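Local coordinates for insecticidal crystal protein Cry35Ab1 (Bacillus thuringiensis, PDB 4JP0) that forms one half of a binary insecticidal toxin that, together with Cry34Ab1, kills western corn rootworm larvae, probably by attacking the midgut epithelium, at residues L49-D53 with P182-V186. Residues are numbered along the deposited sequence.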
ATOM      1  N   LEU A  49       7.399   4.525  17.535  1.00 11.97           N
ATOM      2  CA  LEU A  49       7.037   3.156  17.233  1.00 13.59           C
ATOM      3  C   LEU A  49       6.196   3.115  15.975  1.00 13.48           C
ATOM      4  O   LEU A  49       5.239   3.863  15.861  1.00 13.49           O
ATOM      5  CB  LEU A  49       6.177   2.588  18.354  1.00 13.41           C
ATOM      6  CG  LEU A  49       6.775   2.515  19.744  1.00 17.31           C
ATOM      7  CD1 LEU A  49       5.804   1.748  20.659  1.00 18.94           C
ATOM      8  CD2 LEU A  49       8.126   1.826  19.670  1.00 18.89           C
ATOM      9  N   PHE A  50       6.582   2.290  15.012  1.00 12.65           N
ATOM     10  CA  PHE A  50       5.693   2.024  13.850  1.00 14.67           C
ATOM     11  C   PHE A  50       5.197   0.583  13.912  1.00 14.32           C
ATOM     12  O   PHE A  50       5.972  -0.335  14.215  1.00 15.12           O
ATOM     13  CB  PHE A  50       6.430   2.238  12.549  1.00 14.12           C
ATOM     14  CG  PHE A  50       6.714   3.704  12.244  1.00 14.77           C
ATOM     15  CD1 PHE A  50       7.995   4.195  12.275  1.00 16.32           C
ATOM     16  CD2 PHE A  50       5.689   4.569  11.926  1.00 14.90           C
ATOM     17  CE1 PHE A  50       8.269   5.511  11.947  1.00 15.77           C
ATOM     18  CE2 PHE A  50       5.955   5.908  11.628  1.00 15.73           C
ATOM     19  CZ  PHE A  50       7.251   6.366  11.629  1.00 14.79           C
ATOM     20  N   PRO A  51       3.918   0.367  13.634  1.00 13.95           N
ATOM     21  CA  PRO A  51       3.359  -0.976  13.691  1.00 15.25           C
ATOM     22  C   PRO A  51       3.580  -1.697  12.354  1.00 16.16           C
ATOM     23  O   PRO A  51       3.520  -1.073  11.289  1.00 15.19           O
ATOM     24  CB  PRO A  51       1.862  -0.710  13.924  1.00 15.88           C
ATOM     25  CG  PRO A  51       1.603   0.573  13.087  1.00 13.65           C
ATOM     26  CD  PRO A  51       2.919   1.367  13.183  1.00 14.66           C
ATOM     27  N   ILE A  52       3.837  -3.004  12.444  1.00 16.21           N
ATOM     28  CA  ILE A  52       3.948  -3.855  11.270  1.00 16.54           C
ATOM     29  C   ILE A  52       3.093  -5.086  11.476  1.00 17.84           C
ATOM     30  O   ILE A  52       2.400  -5.234  12.506  1.00 16.51           O
ATOM     31  CB  ILE A  52       5.427  -4.210  10.972  1.00 18.07           C
ATOM     32  CG1 ILE A  52       6.092  -4.922  12.161  1.00 17.81           C
ATOM     33  CG2 ILE A  52       6.214  -2.942  10.571  1.00 16.45           C
ATOM     34  CD1 ILE A  52       7.528  -5.427  11.823  1.00 19.78           C
ATOM     35  N   ASP A  53       3.092  -5.972  10.495  1.00 18.11           N
ATOM     36  CA  ASP A  53       2.221  -7.123  10.585  1.00 19.49           C
ATOM     37  C   ASP A  53       2.509  -7.993  11.823  1.00 20.58           C
ATOM     38  O   ASP A  53       3.584  -7.961  12.406  1.00 19.50           O
ATOM     39  CB  ASP A  53       2.321  -8.005   9.322  1.00 19.08           C
ATOM     40  CG  ASP A  53       1.762  -7.340   8.053  1.00 20.79           C
ATOM     41  OD1 ASP A  53       0.956  -6.366   8.120  1.00 18.78           O
ATOM     42  OD2 ASP A  53       2.092  -7.772   6.907  1.00 20.45           O
ATOM     43  N   PRO A 182       3.978   3.918   7.355  1.00 14.22           N
ATOM     44  CA  PRO A 182       5.109   4.485   8.090  1.00 14.45           C
ATOM     45  C   PRO A 182       6.132   5.155   7.144  1.00 14.17           C
ATOM     46  O   PRO A 182       6.547   4.561   6.138  1.00 12.59           O
ATOM     47  CB  PRO A 182       5.736   3.253   8.712  1.00 14.83           C
ATOM     48  CG  PRO A 182       4.527   2.360   9.039  1.00 14.85           C
ATOM     49  CD  PRO A 182       3.673   2.542   7.752  1.00 15.08           C
ATOM     50  N   CYS A 183       6.578   6.354   7.494  1.00 13.26           N
ATOM     51  CA  CYS A 183       7.489   7.089   6.632  1.00 14.77           C
ATOM     52  C   CYS A 183       8.799   6.339   6.415  1.00 15.38           C
ATOM     53  O   CYS A 183       9.394   6.490   5.369  1.00 15.57           O
ATOM     54  CB  CYS A 183       7.739   8.530   7.149  1.00 13.67           C
ATOM     55  SG  CYS A 183       8.497   8.584   8.790  1.00 15.75           S
ATOM     56  N   ILE A 184       9.215   5.521   7.383  1.00 14.66           N
ATOM     57  CA  ILE A 184      10.433   4.748   7.229  1.00 15.88           C
ATOM     58  C   ILE A 184      10.370   3.791   6.052  1.00 15.73           C
ATOM     59  O   ILE A 184      11.412   3.387   5.539  1.00 16.10           O
ATOM     60  CB  ILE A 184      10.815   3.993   8.542  1.00 15.53           C
ATOM     61  CG1 ILE A 184       9.643   3.127   9.019  1.00 15.99           C
ATOM     62  CG2 ILE A 184      11.213   5.012   9.640  1.00 16.06           C
ATOM     63  CD1 ILE A 184      10.040   2.095  10.115  1.00 16.70           C
ATOM     64  N   MET A 185       9.159   3.423   5.638  1.00 16.27           N
ATOM     65  CA  MET A 185       8.969   2.493   4.525  1.00 16.20           C
ATOM     66  C   MET A 185       8.785   3.241   3.203  1.00 17.57           C
ATOM     67  O   MET A 185       8.515   2.620   2.160  1.00 18.11           O
ATOM     68  CB  MET A 185       7.727   1.636   4.776  1.00 16.13           C
ATOM     69  CG  MET A 185       7.846   0.772   6.005  1.00 16.35           C
ATOM     70  SD  MET A 185       6.289   0.009   6.427  1.00 18.18           S
ATOM     71  CE  MET A 185       6.662  -0.547   8.095  1.00 22.35           C
ATOM     72  N   VAL A 186       8.906   4.556   3.244  1.00 16.26           N
ATOM     73  CA  VAL A 186       8.722   5.376   2.058  1.00 17.86           C
ATOM     74  C   VAL A 186       9.991   6.082   1.645  1.00 19.41           C
ATOM     75  O   VAL A 186      10.585   6.775   2.449  1.00 20.23           O
ATOM     76  CB  VAL A 186       7.643   6.443   2.298  1.00 17.41           C
ATOM     77  CG1 VAL A 186       7.610   7.445   1.126  1.00 17.30           C
ATOM     78  CG2 VAL A 186       6.294   5.764   2.510  1.00 16.87           C
TER
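A buried, mainly apolar interdomain contact joins the N-terminal ricin B-type β-trefoil to the elongated C-terminal toxin region of Cry35Ab1: strand 43-52 of the trefoil meets the short 3-10 turn that follows strand 174-182. F50 is the main trefoil contribution; its CA-to-CB bond points toward the turn, and its ring packs against it. P182 packs over one face of that ring in a CH-pi contact, with CB 3.9 Å from the F50 ring centroid and 28° off the normal. C183 SG approaches obliquely, 5.0 Å from the same centroid, as a sulfur-aromatic contact, while I184 CD1 lies 3.6 Å from F50 CD1. Backbone hydrogen bonds M185 N to P182 O and V186 N to C183 O, both 2.9 Å, form the turn. Y202 (edge-to-face) and I197 of helix 193-199 add to the cover from the later region, while F48 and T60 pack on F50 from within the trefoil. Farther along the strand, the extended M185 side chain reaches I52, placing its CE 3.5 Å from I52 CG2.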